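Local coordinates for Sts-2 protein (PDB 3D4I) that works as an acid-dependent phosphatase through its 2H-phosphatase domain and, as a whole protein, interferes with CBL-mediated down-regulation of receptor tyrosine kinases, at the interface of chains A and B. Residues are numbered along the deposited sequence; one frame, centred on the assembly and turned at random. Chains: chain A/B, Sts-2 protein.

Contact 1: the interface of chains A and B. Residues chain A 73, 77-78, 257-259; chain B 42, 44-46, 69-70.
The carboxylate of B:Asp44 takes the hydroxyls of A:Thr257 and A:Thr259 and the backbone N-H of A:Thr259, its side chain crossing both threonine side chains at about a right angle. Carboxylate oxygen OD1 takes the backbone N of A:Thr259 at 2.9 Å on its syn lone pair. The other oxygen, OD2, accepts two hydroxyls from opposite faces of the carboxylate: OG1 of A:Thr259 at 2.5 Å, on the syn side, tilted 27° out of the plane, and OG1 of A:Thr257 at a longer 3.2 Å, steeply above the plane. This grip should fix the rotation of the carboxylate and, with its donors, stabilise negative charge. Next to it the backbone N of B:Leu45 gives a nearly straight bond to the O of A:Thr257 (2.7 Å, 173° at H).

The B:Leu45 side chain then slides antiparallel past A:Leu77, whose CD2 lies 3.8 Å from B:Leu45 CB. A:Leu77 holds CG anti to its backbone N (chi1 -163°), sending its branches toward B:Leu45, B:Ser69 and the guanidinium edge of B:Arg42. The A:Phe73 ring brings its CZ tip to 3.5 Å from CA of B:Cys70, while A:Leu258 CD1 packs on B:Asn46.

Behind this shell, the B:Asp44 turn is braced from its own chain: the backbone N of B:Asn46 uses the anti lone pair of OD1, opposite the side taken by A:Thr259. The O of B:Leu45 is held by both NH2 of B:Arg42 and the hydroxyl of B:Ser69, and OD1 of B:Asn46 receives the backbone N of B:Cys70. B:Leu45 CD2 covers one face of the B:Arg42 guanidinium, which also reaches A:Leu77 O through water 1.

In this two-fold interface of histidine phosphatase (PGM-like) domains, possibly that of the biological homodimer, a chain B loop and the start of its helix 69-85 press against the same helix of chain A and the loop 257-259 that leads into the C-terminal segment.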
# COMPACT_ATOMS: atom_id res chain seq x y z
N PHE A 73 -2.86 2.42 3.38
CA PHE A 73 -2.10 1.17 3.49
C PHE A 73 -0.80 1.36 4.29
O PHE A 73 -0.51 0.55 5.17
CB PHE A 73 -1.85 0.55 2.09
CG PHE A 73 -0.47 -0.08 1.93
CD1 PHE A 73 -0.18 -1.34 2.48
CD2 PHE A 73 0.53 0.58 1.21
CE1 PHE A 73 1.09 -1.92 2.32
CE2 PHE A 73 1.82 0.00 1.04
CZ PHE A 73 2.09 -1.24 1.62
N LEU A 77 -0.05 -0.46 7.84
CA LEU A 77 1.10 -1.38 7.90
C LEU A 77 2.04 -1.03 9.06
O LEU A 77 2.49 -1.91 9.81
CB LEU A 77 1.88 -1.37 6.57
CG LEU A 77 2.85 -2.53 6.30
CD1 LEU A 77 2.05 -3.83 6.04
CD2 LEU A 77 3.72 -2.18 5.13
N ALA A 78 2.35 0.25 9.19
CA ALA A 78 3.08 0.77 10.37
C ALA A 78 2.40 0.46 11.72
O ALA A 78 3.07 0.04 12.66
CB ALA A 78 3.30 2.28 10.22
N THR A 257 11.68 0.43 8.51
CA THR A 257 11.26 1.25 7.38
C THR A 257 10.32 0.48 6.45
O THR A 257 10.17 -0.72 6.56
CB THR A 257 12.47 1.68 6.53
OG1 THR A 257 13.27 0.52 6.20
CG2 THR A 257 13.32 2.63 7.32
N LEU A 258 9.68 1.21 5.54
CA LEU A 258 8.83 0.64 4.52
C LEU A 258 9.31 1.17 3.18
O LEU A 258 9.25 2.38 2.92
CB LEU A 258 7.37 1.03 4.75
CG LEU A 258 6.44 0.82 3.54
CD1 LEU A 258 6.31 -0.64 3.15
CD2 LEU A 258 5.08 1.48 3.85
N THR A 259 9.79 0.26 2.33
CA THR A 259 10.29 0.62 1.00
C THR A 259 9.43 -0.10 -0.02
O THR A 259 9.31 -1.34 0.04
CB THR A 259 11.76 0.12 0.81
OG1 THR A 259 12.57 0.50 1.95
CG2 THR A 259 12.37 0.68 -0.48
N ARG B 42 11.67 -9.87 9.13
CA ARG B 42 11.21 -8.82 8.26
C ARG B 42 12.12 -7.60 8.43
O ARG B 42 11.94 -6.85 9.39
CB ARG B 42 9.79 -8.48 8.73
CG ARG B 42 8.83 -8.02 7.72
CD ARG B 42 7.44 -7.95 8.38
NE ARG B 42 6.56 -7.08 7.61
CZ ARG B 42 5.57 -6.36 8.12
NH1 ARG B 42 5.30 -6.37 9.42
NH2 ARG B 42 4.87 -5.59 7.31
N ASP B 44 12.34 -4.96 6.57
CA ASP B 44 11.66 -3.79 6.00
C ASP B 44 10.18 -4.19 6.00
O ASP B 44 9.87 -5.37 5.79
CB ASP B 44 12.17 -3.49 4.56
CG ASP B 44 11.51 -2.23 3.92
OD1 ASP B 44 10.31 -2.30 3.55
OD2 ASP B 44 12.21 -1.19 3.76
N LEU B 45 9.28 -3.25 6.27
CA LEU B 45 7.84 -3.58 6.32
C LEU B 45 7.24 -4.09 4.99
O LEU B 45 6.16 -4.71 4.97
CB LEU B 45 7.03 -2.41 6.90
CG LEU B 45 7.41 -1.98 8.32
CD1 LEU B 45 6.38 -0.97 8.81
CD2 LEU B 45 7.44 -3.20 9.28
N ASN B 46 7.95 -3.87 3.90
CA ASN B 46 7.46 -4.37 2.61
C ASN B 46 7.68 -5.86 2.37
O ASN B 46 7.13 -6.44 1.42
CB ASN B 46 8.00 -3.55 1.43
CG ASN B 46 7.07 -3.60 0.23
OD1 ASN B 46 5.86 -3.71 0.39
ND2 ASN B 46 7.63 -3.53 -0.97
N SER B 69 4.34 -6.56 0.77
CA SER B 69 3.19 -5.94 1.45
C SER B 69 2.39 -4.99 0.55
O SER B 69 1.15 -4.98 0.59
CB SER B 69 3.67 -5.20 2.70
OG SER B 69 4.21 -6.16 3.58
N CYS B 70 3.09 -4.19 -0.24
CA CYS B 70 2.47 -3.29 -1.20
C CYS B 70 1.70 -4.09 -2.28
O CYS B 70 0.60 -3.71 -2.64
CB CYS B 70 3.53 -2.39 -1.82
SG CYS B 70 2.89 -1.15 -2.89
O HOH W 1 2.96 -4.66 9.28

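Contact 2: the interface of chains A and B. Residues chain A 268-269, 272; chain B 206, 210, 219, 237, 250.
The C-terminal tail of chain A, with its short helix 268-271, reaches across to the partner and packs beside strands 236-242 and 247-251 of chain B. A:Trp268 lays its indole against B:Cys237: CB of the cysteine stands to one side of the plane, just beyond the CD1 corner of the five-membered ring, 3.4 Å from CD1. CG of the tryptophan is anti to the backbone N (chi1 -175°), which swings the indole out over chain B. The carbonyl O of B:Leu206 stands on the same side of the ring, off its NE1 edge, 3.7 Å from NE1 and not bonded to it. On the opposite face rests CG2 of A:Ile272, offset toward the rim.

B:Leu250 crosses the A:Trp268 side chain at about a right angle, beyond the CD1 edge of the indole. Its CD1 meets CD1 of A:Ile272 tip to tip at 3.8 Å, and the same methyl touches CG of A:Arg269, whose aliphatic part runs alongside in the opposite direction. B:Arg219, extended from CG to NE, brings NH2 across the A:Ile272 side chain at about a right angle, 3.8 Å from CB. The direct meeting is thus by packing, and polar linkage comes through solvent. Water 2 lies at the indole edge, in the ring plane, 3.1 Å from NE1 of A:Trp268 and 2.6 Å from the hydroxyl OG1 of B:Thr210, which itself donates to the O of B:Leu206.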
# COMPACT_ATOMS: atom_id res chain seq x y z
N TRP A 268 -4.94 -0.22 -21.11
CA TRP A 268 -4.53 -1.17 -22.16
C TRP A 268 -4.97 -0.77 -23.58
O TRP A 268 -4.16 -0.78 -24.51
CB TRP A 268 -5.05 -2.57 -21.86
CG TRP A 268 -4.58 -3.66 -22.83
CD1 TRP A 268 -5.38 -4.47 -23.60
CD2 TRP A 268 -3.23 -4.06 -23.10
NE1 TRP A 268 -4.61 -5.34 -24.33
CE2 TRP A 268 -3.29 -5.11 -24.04
CE3 TRP A 268 -1.97 -3.63 -22.65
CZ2 TRP A 268 -2.14 -5.75 -24.54
CZ3 TRP A 268 -0.83 -4.26 -23.15
CH2 TRP A 268 -0.93 -5.31 -24.08
N ARG A 269 -6.25 -0.46 -23.72
CA ARG A 269 -6.81 -0.03 -25.01
C ARG A 269 -6.04 1.18 -25.55
O ARG A 269 -5.65 1.20 -26.72
CB ARG A 269 -8.30 0.26 -24.87
CG ARG A 269 -9.16 -0.97 -24.60
CD ARG A 269 -10.63 -0.60 -24.36
NE ARG A 269 -11.23 0.03 -25.53
CZ ARG A 269 -11.46 1.34 -25.65
NH1 ARG A 269 -11.14 2.19 -24.67
NH2 ARG A 269 -12.02 1.81 -26.77
N ILE A 272 -2.16 0.12 -26.36
CA ILE A 272 -1.96 -0.59 -27.62
C ILE A 272 -2.32 0.24 -28.87
O ILE A 272 -2.23 -0.26 -29.99
CB ILE A 272 -2.73 -1.94 -27.66
CG1 ILE A 272 -4.24 -1.71 -27.58
CG2 ILE A 272 -2.22 -2.87 -26.55
CD1 ILE A 272 -5.06 -2.94 -27.95
N LEU B 206 -1.97 -10.22 -20.62
CA LEU B 206 -2.87 -9.17 -21.10
C LEU B 206 -2.96 -9.17 -22.63
O LEU B 206 -4.01 -8.82 -23.19
CB LEU B 206 -2.46 -7.78 -20.58
CG LEU B 206 -3.08 -7.51 -19.20
CD1 LEU B 206 -2.30 -8.25 -18.10
CD2 LEU B 206 -3.19 -6.01 -18.88
N THR B 210 -5.79 -12.49 -24.46
CA THR B 210 -6.93 -11.76 -25.05
C THR B 210 -7.00 -11.84 -26.58
O THR B 210 -8.10 -11.98 -27.14
CB THR B 210 -6.98 -10.29 -24.62
OG1 THR B 210 -5.78 -9.62 -25.02
CG2 THR B 210 -7.15 -10.19 -23.11
N ARG B 219 0.84 -11.26 -32.14
CA ARG B 219 1.76 -10.19 -32.46
C ARG B 219 3.11 -10.77 -32.80
O ARG B 219 3.46 -11.87 -32.36
CB ARG B 219 1.92 -9.24 -31.27
CG ARG B 219 0.73 -8.36 -31.00
CD ARG B 219 1.00 -7.36 -29.87
NE ARG B 219 -0.20 -6.59 -29.55
CZ ARG B 219 -0.59 -5.49 -30.19
NH1 ARG B 219 0.13 -4.98 -31.18
NH2 ARG B 219 -1.72 -4.88 -29.82
N CYS B 237 -7.00 -5.83 -18.49
CA CYS B 237 -7.68 -5.73 -19.78
C CYS B 237 -8.91 -6.64 -19.73
O CYS B 237 -8.88 -7.77 -19.19
CB CYS B 237 -6.77 -6.00 -20.95
SG CYS B 237 -6.27 -7.61 -20.97
N LEU B 250 -12.81 -6.01 -26.97
CA LEU B 250 -11.99 -5.32 -25.96
C LEU B 250 -12.73 -4.09 -25.47
O LEU B 250 -13.13 -3.24 -26.26
CB LEU B 250 -10.66 -4.87 -26.58
CG LEU B 250 -9.31 -5.21 -25.95
CD1 LEU B 250 -8.27 -4.18 -26.38
CD2 LEU B 250 -9.40 -5.27 -24.46
O HOH W 2 -5.31 -7.50 -26.46

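Contact 1 and contact 2 lie about 32 Å apart, measured between the centres of their C-alpha atoms, and share no residue. They are joined along chain A: the loop 257-259 of contact 1 runs on to the tail helix 268-271 of contact 2, so one stretch is fixed at both ends on the partner. Contact 1 joins a polar grip on a carboxylate to leucine packing, whereas contact 2 packs without direct polar bonds and has a water bridge. Two-fold symmetry repeats both with the chains exchanged, giving reciprocal C-terminal arms. Such an embrace fits the homodimer or homooligomer described for the protein.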